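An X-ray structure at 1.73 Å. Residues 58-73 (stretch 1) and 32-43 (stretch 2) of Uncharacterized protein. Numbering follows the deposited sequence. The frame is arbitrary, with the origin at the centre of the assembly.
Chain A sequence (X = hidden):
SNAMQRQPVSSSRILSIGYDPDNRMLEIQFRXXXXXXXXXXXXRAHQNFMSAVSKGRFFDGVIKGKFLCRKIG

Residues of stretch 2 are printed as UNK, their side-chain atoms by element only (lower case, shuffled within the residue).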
ATOM      1  N   PHE A  58       3.586   8.612  -4.411  1.00 10.50           N
ATOM      2  CA  PHE A  58       4.483   7.565  -3.931  1.00 11.48           C
ATOM      3  C   PHE A  58       4.041   6.219  -4.485  1.00  9.53           C
ATOM      4  O   PHE A  58       4.862   5.437  -4.938  1.00 10.65           O
ATOM      5  CB  PHE A  58       4.533   7.517  -2.407  1.00 13.85           C
ATOM      6  CG  PHE A  58       5.556   6.551  -1.874  1.00 10.82           C
ATOM      7  CD1 PHE A  58       5.255   5.206  -1.730  1.00 13.17           C
ATOM      8  CD2 PHE A  58       6.812   6.990  -1.532  1.00 10.84           C
ATOM      9  CE1 PHE A  58       6.191   4.316  -1.259  1.00 15.90           C
ATOM     10  CE2 PHE A  58       7.756   6.102  -1.056  1.00 15.78           C
ATOM     11  CZ  PHE A  58       7.446   4.766  -0.918  1.00 12.53           C
ATOM     12  N   PHE A  59       2.742   5.947  -4.458  1.00  9.43           N
ATOM     13  CA  PHE A  59       2.261   4.706  -5.049  1.00 10.58           C
ATOM     14  C   PHE A  59       2.688   4.615  -6.510  1.00 13.28           C
ATOM     15  O   PHE A  59       3.217   3.600  -6.957  1.00  9.82           O
ATOM     16  CB  PHE A  59       0.753   4.586  -4.949  1.00  9.67           C
ATOM     17  CG  PHE A  59       0.201   3.440  -5.728  1.00 11.38           C
ATOM     18  CD1 PHE A  59       0.445   2.138  -5.332  1.00 13.65           C
ATOM     19  CD2 PHE A  59      -0.542   3.656  -6.866  1.00 16.26           C
ATOM     20  CE1 PHE A  59      -0.061   1.075  -6.052  1.00 12.47           C
ATOM     21  CE2 PHE A  59      -1.053   2.593  -7.597  1.00 14.01           C
ATOM     22  CZ  PHE A  59      -0.814   1.306  -7.198  1.00 14.55           C
ATOM     23  N   ASP A  60       2.473   5.686  -7.261  1.00 11.91           N
ATOM     24  CA  ASP A  60       2.810   5.665  -8.687  1.00 14.39           C
ATOM     25  C   ASP A  60       4.297   5.469  -8.948  1.00 19.72           C
ATOM     26  O   ASP A  60       4.682   4.780  -9.898  1.00 18.61           O
ATOM     27  CB  ASP A  60       2.352   6.959  -9.374  1.00 15.57           C
ATOM     28  CG  ASP A  60       0.864   6.994  -9.623  1.00 24.11           C
ATOM     29  OD1 ASP A  60       0.253   5.911  -9.676  1.00 31.14           O
ATOM     30  OD2 ASP A  60       0.304   8.101  -9.782  1.00 24.31           O
ATOM     31  N   GLY A  61       5.139   6.059  -8.109  1.00 13.98           N
ATOM     32  CA  GLY A  61       6.568   6.062  -8.371  1.00 13.86           C
ATOM     33  C   GLY A  61       7.346   4.887  -7.811  1.00 18.83           C
ATOM     34  O   GLY A  61       8.411   4.528  -8.339  1.00 17.56           O
ATOM     35  N   VAL A  62       6.827   4.277  -6.747  1.00 10.62           N
ATOM     36  CA  VAL A  62       7.606   3.296  -6.006  1.00 10.56           C
ATOM     37  C   VAL A  62       6.972   1.913  -5.950  1.00 12.04           C
ATOM     38  O   VAL A  62       7.677   0.906  -5.911  1.00 13.09           O
ATOM     39  CB  VAL A  62       7.852   3.796  -4.573  1.00 10.27           C
ATOM     40  CG1 VAL A  62       8.711   2.831  -3.791  1.00 15.79           C
ATOM     41  CG2 VAL A  62       8.498   5.169  -4.619  1.00 15.50           C
ATOM     42  N   ILE A  63       5.643   1.863  -5.943  1.00  9.27           N
ATOM     43  CA  ILE A  63       4.958   0.590  -5.710  1.00  9.01           C
ATOM     44  C   ILE A  63       4.363   0.014  -6.994  1.00 10.79           C
ATOM     45  O   ILE A  63       4.569  -1.157  -7.313  1.00 11.27           O
ATOM     46  CB  ILE A  63       3.822   0.734  -4.663  1.00  8.64           C
ATOM     47  CG1 ILE A  63       4.339   1.342  -3.359  1.00  8.21           C
ATOM     48  CG2 ILE A  63       3.144  -0.622  -4.417  1.00  9.00           C
ATOM     49  CD1 ILE A  63       5.406   0.507  -2.706  1.00 15.46           C
ATOM     50  N   LYS A  64       3.631   0.848  -7.726  1.00 10.27           N
ATOM     51  CA  LYS A  64       2.832   0.381  -8.854  1.00 10.36           C
ATOM     52  C   LYS A  64       3.712  -0.323  -9.868  1.00 10.98           C
ATOM     53  O   LYS A  64       4.692   0.236 -10.336  1.00 13.28           O
ATOM     54  CB  LYS A  64       2.093   1.560  -9.520  1.00 10.93           C
ATOM     55  CG  LYS A  64       1.190   1.145 -10.682  1.00 19.46           C
ATOM     56  CD  LYS A  64       0.920   2.312 -11.613  1.00 35.13           C
ATOM     57  CE  LYS A  64      -0.117   3.211 -11.033  1.00 35.60           C
ATOM     58  NZ  LYS A  64      -0.448   4.347 -11.947  1.00 32.00           N
ATOM     59  N   GLY A  65       3.389  -1.577 -10.154  1.00 13.74           N
ATOM     60  CA  GLY A  65       4.099  -2.334 -11.162  1.00 13.58           C
ATOM     61  C   GLY A  65       5.492  -2.765 -10.781  1.00 18.07           C
ATOM     62  O   GLY A  65       6.206  -3.339 -11.597  1.00 18.99           O
ATOM     63  N   LYS A  66       5.890  -2.484  -9.546  1.00 11.22           N
ATOM     64  CA  LYS A  66       7.227  -2.840  -9.092  1.00 12.74           C
ATOM     65  C   LYS A  66       7.211  -4.025  -8.130  1.00 18.31           C
ATOM     66  O   LYS A  66       8.254  -4.579  -7.790  1.00 17.52           O
ATOM     67  CB  LYS A  66       7.902  -1.633  -8.441  1.00 11.98           C
ATOM     68  CG  LYS A  66       8.088  -0.500  -9.449  1.00 19.98           C
ATOM     69  CD  LYS A  66       9.341   0.287  -9.223  1.00 27.19           C
ATOM     70  CE  LYS A  66       9.659   1.117 -10.461  1.00 27.68           C
ATOM     71  NZ  LYS A  66       8.541   2.030 -10.785  1.00 29.91           N
ATOM     72  N   PHE A  67       6.019  -4.399  -7.678  1.00 11.81           N
ATOM     73  CA  PHE A  67       5.842  -5.586  -6.851  1.00 10.60           C
ATOM     74  C   PHE A  67       4.641  -6.364  -7.356  1.00 20.37           C
ATOM     75  O   PHE A  67       3.665  -5.772  -7.827  1.00 14.17           O
ATOM     76  CB  PHE A  67       5.639  -5.220  -5.372  1.00 10.94           C
ATOM     77  CG  PHE A  67       6.750  -4.414  -4.800  1.00 10.25           C
ATOM     78  CD1 PHE A  67       7.842  -5.040  -4.213  1.00 10.60           C
ATOM     79  CD2 PHE A  67       6.717  -3.025  -4.852  1.00 11.21           C
ATOM     80  CE1 PHE A  67       8.879  -4.288  -3.694  1.00 10.71           C
ATOM     81  CE2 PHE A  67       7.743  -2.278  -4.344  1.00 17.92           C
ATOM     82  CZ  PHE A  67       8.829  -2.906  -3.763  1.00 14.40           C
ATOM     83  N   LEU A  68       4.711  -7.687  -7.267  1.00 11.80           N
ATOM     84  CA  LEU A  68       3.578  -8.526  -7.648  1.00 13.49           C
ATOM     85  C   LEU A  68       2.365  -8.172  -6.808  1.00 13.28           C
ATOM     86  O   LEU A  68       2.471  -8.033  -5.586  1.00 14.38           O
ATOM     87  CB  LEU A  68       3.927 -10.001  -7.473  1.00 16.47           C
ATOM     88  CG  LEU A  68       3.112 -11.093  -8.161  1.00 26.44           C
ATOM     89  CD1 LEU A  68       3.959 -12.341  -8.185  1.00 23.33           C
ATOM     90  CD2 LEU A  68       1.811 -11.379  -7.436  1.00 32.59           C
ATOM     91  N   CYS A  69       1.212  -8.052  -7.455  1.00 11.96           N
ATOM     92  CA  CYS A  69       0.012  -7.743  -6.697  1.00 13.47           C
ATOM     93  C   CYS A  69      -1.168  -8.617  -7.046  1.00 13.74           C
ATOM     94  O   CYS A  69      -1.233  -9.226  -8.122  1.00 17.90           O
ATOM     95  CB  CYS A  69      -0.364  -6.275  -6.862  1.00 16.99           C
ATOM     96  SG  CYS A  69      -1.168  -5.844  -8.385  1.00 21.19           S
ATOM     97  N   ARG A  70      -2.081  -8.718  -6.096  1.00 12.72           N
ATOM     98  CA  ARG A  70      -3.314  -9.443  -6.307  1.00 14.09           C
ATOM     99  C   ARG A  70      -4.465  -8.687  -5.661  1.00 13.12           C
ATOM    100  O   ARG A  70      -4.309  -8.055  -4.609  1.00 16.70           O
ATOM    101  CB  ARG A  70      -3.212 -10.860  -5.749  1.00 21.49           C
ATOM    102  CG  ARG A  70      -2.917 -10.919  -4.284  1.00 23.58           C
ATOM    103  CD  ARG A  70      -2.626 -12.330  -3.829  1.00 34.53           C
ATOM    104  NE  ARG A  70      -2.349 -12.357  -2.396  1.00 39.42           N
ATOM    105  CZ  ARG A  70      -1.618 -13.290  -1.799  1.00 42.45           C
ATOM    106  NH1 ARG A  70      -1.092 -14.271  -2.518  1.00 41.28           N
ATOM    107  NH2 ARG A  70      -1.409 -13.238  -0.489  1.00 41.45           N
ATOM    108  N   LYS A  71      -5.623  -8.738  -6.312  1.00 17.33           N
ATOM    109  CA  LYS A  71      -6.806  -8.094  -5.791  1.00 13.54           C
ATOM    110  C   LYS A  71      -7.490  -9.043  -4.812  1.00 19.22           C
ATOM    111  O   LYS A  71      -7.601 -10.242  -5.073  1.00 25.96           O
ATOM    112  CB  LYS A  71      -7.760  -7.703  -6.917  1.00 14.67           C
ATOM    113  CG  LYS A  71      -8.852  -6.770  -6.451  1.00 22.06           C
ATOM    114  CD  LYS A  71      -9.820  -6.388  -7.555  1.00 21.64           C
ATOM    115  CE  LYS A  71     -10.836  -5.388  -7.020  1.00 28.21           C
ATOM    116  NZ  LYS A  71     -12.108  -5.412  -7.768  1.00 34.78           N
ATOM    117  N   ILE A  72      -7.931  -8.520  -3.679  1.00 19.42           N
ATOM    118  CA  ILE A  72      -8.649  -9.363  -2.727  1.00 24.06           C
ATOM    119  C   ILE A  72     -10.102  -8.918  -2.597  1.00 28.78           C
ATOM    120  O   ILE A  72     -10.410  -7.729  -2.642  1.00 35.95           O
ATOM    121  CB  ILE A  72      -7.972  -9.367  -1.347  1.00 27.01           C
ATOM    122  CG1 ILE A  72      -8.010  -7.983  -0.707  1.00 24.54           C
ATOM    123  CG2 ILE A  72      -6.540  -9.855  -1.461  1.00 28.28           C
ATOM    124  CD1 ILE A  72      -7.505  -7.972   0.713  1.00 31.96           C
ATOM    125  N   GLY A  73     -10.995  -9.891  -2.451  1.00 34.52           N
ATOM    126  CA  GLY A  73     -12.420  -9.615  -2.381  1.00 47.34           C
ATOM    127  C   GLY A  73     -13.259 -10.821  -2.758  1.00 60.55           C
ATOM    128  O   GLY A  73     -12.764 -11.952  -2.775  1.00 70.28           O
ATOM    129  N   UNK A  32     -11.793   3.926  -5.586  1.00 38.43           N
ATOM    130  CA  UNK A  32     -12.702   3.415  -6.615  1.00 35.05           C
ATOM    131  C   UNK A  32     -12.394   1.957  -6.998  1.00 26.90           C
ATOM    132  O   UNK A  32     -13.284   1.224  -7.427  1.00 39.93           O
ATOM    133  o   UNK A  32     -11.702   5.271 -10.715  1.00 46.68           O
ATOM    134  c   UNK A  32     -12.656   4.337  -7.865  1.00 35.78           C
ATOM    135  o   UNK A  32     -13.721   4.589 -11.200  1.00 46.58           O
ATOM    136  c   UNK A  32     -12.697   3.624  -9.245  1.00 60.36           C
ATOM    137  c   UNK A  32     -12.709   4.572 -10.466  1.00 51.92           C
ATOM    138  N   UNK A  33     -11.155   1.514  -6.818  1.00 21.12           N
ATOM    139  CA  UNK A  33     -10.750   0.255  -7.434  1.00 20.91           C
ATOM    140  C   UNK A  33     -10.540  -0.932  -6.500  1.00 14.81           C
ATOM    141  O   UNK A  33     -10.003  -1.947  -6.922  1.00 18.02           O
ATOM    142  n   UNK A  33      -7.949   2.249 -10.834  1.00 36.17           N
ATOM    143  c   UNK A  33      -8.505   1.092 -10.507  1.00 40.85           C
ATOM    144  c   UNK A  33      -9.469   0.473  -8.242  1.00 29.89           C
ATOM    145  c   UNK A  33      -9.706   1.168  -9.581  1.00 39.93           C
ATOM    146  o   UNK A  33      -8.079   0.005 -10.919  1.00 39.02           O
ATOM    147  N   UNK A  34     -10.977  -0.845  -5.250  1.00 19.84           N
ATOM    148  CA  UNK A  34     -10.916  -2.009  -4.376  1.00 14.97           C
ATOM    149  C   UNK A  34      -9.620  -2.181  -3.613  1.00 15.13           C
ATOM    150  O   UNK A  34      -8.846  -1.241  -3.471  1.00 15.87           O
ATOM    151  N   UNK A  35      -9.376  -3.389  -3.119  1.00 13.72           N
ATOM    152  CA  UNK A  35      -8.219  -3.634  -2.258  1.00 12.38           C
ATOM    153  C   UNK A  35      -7.223  -4.606  -2.883  1.00 11.18           C
ATOM    154  O   UNK A  35      -7.604  -5.646  -3.382  1.00 12.86           O
ATOM    155  o   UNK A  35      -9.579  -3.204  -0.309  1.00 15.00           O
ATOM    156  c   UNK A  35      -7.504  -4.344   0.055  1.00 18.48           C
ATOM    157  c   UNK A  35      -8.676  -4.160  -0.883  1.00 15.48           C
ATOM    158  N   UNK A  36      -5.946  -4.228  -2.873  1.00 10.20           N
ATOM    159  CA  UNK A  36      -4.876  -5.057  -3.433  1.00  9.82           C
ATOM    160  C   UNK A  36      -3.803  -5.364  -2.411  1.00 10.15           C
ATOM    161  O   UNK A  36      -3.511  -4.526  -1.565  1.00 11.92           O
ATOM    162  c   UNK A  36      -5.426  -5.003  -8.132  1.00 12.76           C
ATOM    163  c   UNK A  36      -6.163  -3.516  -5.942  1.00 10.75           C
ATOM    164  c   UNK A  36      -6.539  -4.218  -8.181  1.00 12.99           C
ATOM    165  c   UNK A  36      -5.032  -4.301  -5.864  1.00 13.27           C
ATOM    166  c   UNK A  36      -4.208  -4.348  -4.609  1.00  9.79           C
ATOM    167  c   UNK A  36      -6.914  -3.467  -7.088  1.00 11.55           C
ATOM    168  o   UNK A  36      -7.301  -4.183  -9.327  1.00 13.63           O
ATOM    169  c   UNK A  36      -4.665  -5.033  -6.984  1.00 15.28           C
ATOM    170  N   UNK A  37      -3.188  -6.542  -2.526  1.00 10.55           N
ATOM    171  CA  UNK A  37      -2.003  -6.881  -1.768  1.00  9.75           C
ATOM    172  C   UNK A  37      -0.791  -6.875  -2.677  1.00 11.62           C
ATOM    173  O   UNK A  37      -0.863  -7.385  -3.791  1.00 13.40           O
ATOM    174  c   UNK A  37      -3.254  -8.281  -0.078  1.00 17.83           C
ATOM    175  c   UNK A  37      -2.153  -8.255  -1.108  1.00 12.85           C
ATOM    176  c   UNK A  37      -3.459  -9.659   0.491  1.00 28.90           C
ATOM    177  n   UNK A  37      -3.989  -9.731   1.705  1.00 29.30           N
ATOM    178  o   UNK A  37      -3.136 -10.650  -0.154  1.00 26.93           O
ATOM    179  N   UNK A  38       0.313  -6.318  -2.180  1.00 11.85           N
ATOM    180  CA  UNK A  38       1.580  -6.258  -2.899  1.00 10.96           C
ATOM    181  C   UNK A  38       2.572  -7.114  -2.142  1.00 10.49           C
ATOM    182  O   UNK A  38       2.724  -6.967  -0.933  1.00  9.95           O
ATOM    183  o   UNK A  38      -1.080  -1.889  -6.714  1.00 23.35           O
ATOM    184  c   UNK A  38      -0.742  -2.740  -4.504  1.00 10.85           C
ATOM    185  c   UNK A  38       1.255  -4.014  -3.987  1.00 10.74           C
ATOM    186  c   UNK A  38       0.879  -3.155  -6.222  1.00 17.38           C
ATOM    187  c   UNK A  38      -0.316  -2.598  -5.810  1.00 16.49           C
ATOM    188  c   UNK A  38       2.089  -4.819  -3.021  1.00  8.46           C
ATOM    189  c   UNK A  38       1.654  -3.871  -5.309  1.00 12.56           C
ATOM    190  c   UNK A  38       0.043  -3.455  -3.597  1.00 14.68           C
ATOM    191  N   UNK A  39       3.240  -8.014  -2.847  1.00  9.86           N
ATOM    192  CA  UNK A  39       4.024  -9.040  -2.180  1.00  9.94           C
ATOM    193  C   UNK A  39       5.489  -8.717  -2.254  1.00 13.06           C
ATOM    194  O   UNK A  39       5.958  -8.201  -3.253  1.00 14.04           O
ATOM    195  c   UNK A  39       1.748 -10.802  -1.478  1.00 23.47           C
ATOM    196  c   UNK A  39       2.217 -12.212  -3.435  1.00 20.36           C
ATOM    197  c   UNK A  39       3.763 -10.409  -2.804  1.00 13.30           C
ATOM    198  c   UNK A  39       2.305 -10.822  -2.861  1.00 22.77           C
ATOM    199  N   UNK A  40       6.210  -9.006  -1.183  1.00 10.88           N
ATOM    200  CA  UNK A  40       7.647  -8.849  -1.189  1.00 15.93           C
ATOM    201  C   UNK A  40       8.070  -7.404  -1.088  1.00 14.37           C
ATOM    202  O   UNK A  40       9.034  -7.000  -1.708  1.00 14.15           O
ATOM    203  N   UNK A  41       7.343  -6.639  -0.284  1.00 12.59           N
ATOM    204  CA  UNK A  41       7.613  -5.225  -0.069  1.00 10.59           C
ATOM    205  C   UNK A  41       8.415  -5.039   1.209  1.00 13.32           C
ATOM    206  O   UNK A  41       7.982  -5.481   2.273  1.00 13.04           O
ATOM    207  c   UNK A  41       5.505  -4.608  -1.275  1.00  8.69           C
ATOM    208  c   UNK A  41       6.281  -4.429   0.014  1.00 10.48           C
ATOM    209  c   UNK A  41       6.529  -2.965   0.278  1.00 12.25           C
ATOM    210  N   UNK A  42       9.585  -4.385   1.113  1.00 11.68           N
ATOM    211  CA  UNK A  42      10.432  -4.179   2.284  1.00 15.47           C
ATOM    212  C   UNK A  42       9.839  -3.174   3.257  1.00 14.90           C
ATOM    213  O   UNK A  42       9.114  -2.270   2.862  1.00 15.10           O
ATOM    214  c   UNK A  42      11.737  -3.649   1.686  1.00 14.85           C
ATOM    215  c   UNK A  42      11.347  -3.028   0.420  1.00 17.41           C
ATOM    216  c   UNK A  42      10.201  -3.845  -0.107  1.00 10.27           C
ATOM    217  N   UNK A  43      10.155  -3.336   4.533  1.00 14.73           N
ATOM    218  CA  UNK A  43       9.566  -2.478   5.550  1.00 19.47           C
ATOM    219  C   UNK A  43       9.909  -1.005   5.324  1.00 15.80           C
ATOM    220  O   UNK A  43       9.077  -0.137   5.562  1.00 16.27           O
ATOM    221  c   UNK A  43       9.757  -2.672   9.449  1.00 55.48           C
ATOM    222  o   UNK A  43       9.434  -2.009  10.457  1.00 61.99           O
ATOM    223  c   UNK A  43      10.016  -2.929   6.943  1.00 27.10           C
ATOM    224  c   UNK A  43       9.402  -2.124   8.077  1.00 35.79           C
ATOM    225  o   UNK A  43      10.358  -3.765   9.517  1.00 64.53           O
TER
HETATM  226  O   HOH W   1     -11.371  -5.293  -3.362  1.00 24.39           O
HETATM  227  O   HOH W   2       0.123  -2.160  -9.259  1.00 22.75           O

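Position 32 carries three carbons in a chain, the last bearing two oxygens, and lies out of reach of stretch 1; it is Glu 32. Position 33 has three carbons ending in one oxygen and one nitrogen, an amide, and its backbone O lies near Lys 71 CE: Gln 33. Position 34 has no side-chain atoms; a CB here would clash with Lys 71 CE, 2.8 Å away, and the backbone angles also call for glycine, so it is Gly 34.

At position 35 one carbon carries an oxygen and a carbon, and that terminal carbon packs against Ile 72 CD1: Thr 35. Its CG2 lies 3.7 Å from Ile 72 CD1, and Thr 35 O accepts a hydrogen bond from Ile 72 N (2.9 Å).

Position 36 shows one carbon, then a six-carbon ring bearing an oxygen, with Lys 71 CB over one ring face: Tyr 36. Lys 71 CB is 3.8 Å from Tyr 36 CE2.

Position 37 has three carbons. The third carries one oxygen and one nitrogen, an amide, and the oxygen faces the Arg 70 guanidinium: Gln 37. Arg 70 NE and NH2 donate to Gln 37 OE1 at 2.9 and 3.1 Å, respectively, while Gln 37 NE2 is satisfied elsewhere in the structure.

Position 38 repeats the hydroxyl-bearing ring, with Cys 69 CB over one face, Ile 63 CG2 over the opposite face and the oxygen at the edge of the Phe 59 ring: Tyr 38, which is buried. Cys 69 CB lies 3.4 Å from Tyr 38 CE1, Ile 63 CG2 3.7 Å from Tyr 38 CD1, and Phe 59 CE1 3.2 Å from Tyr 38 OH, which also hydrogen-bonds a water.

Four carbons forked at the second, one tip near Leu 68 CD2 and over a face of the Arg 70 guanidinium, identify Leu 39; its CD1 lies 4.1 Å from Leu 68 CD2. Position 40 has no side-chain atoms, its phi is positive, and its backbone O lies 3.4 Å from Phe 67 CE1: Gly 40. At position 41, one carbon carries two others, one over a face of the Phe 67 ring: Val 41, with CG2 3.7 Å from Phe 67 CG. Position 42 has three carbons closing onto the backbone N, one near Phe 67 CE1: Pro 42, with CD 3.8 Å from Phe 67 CE1. Position 43, three carbons ending in two oxygens, is out of reach: Glu 43.

The contact rests on antiparallel strand pairing. Arg 70 N donates to Gln 37 O (2.9 Å), Gln 37 N to Arg 70 O (2.8 Å), and Leu 39 N to Leu 68 O (2.8 Å). Tyr 38 then ties the sheet to the helix.

Stretch 2 (32-43) EQGTYQYLGVPE
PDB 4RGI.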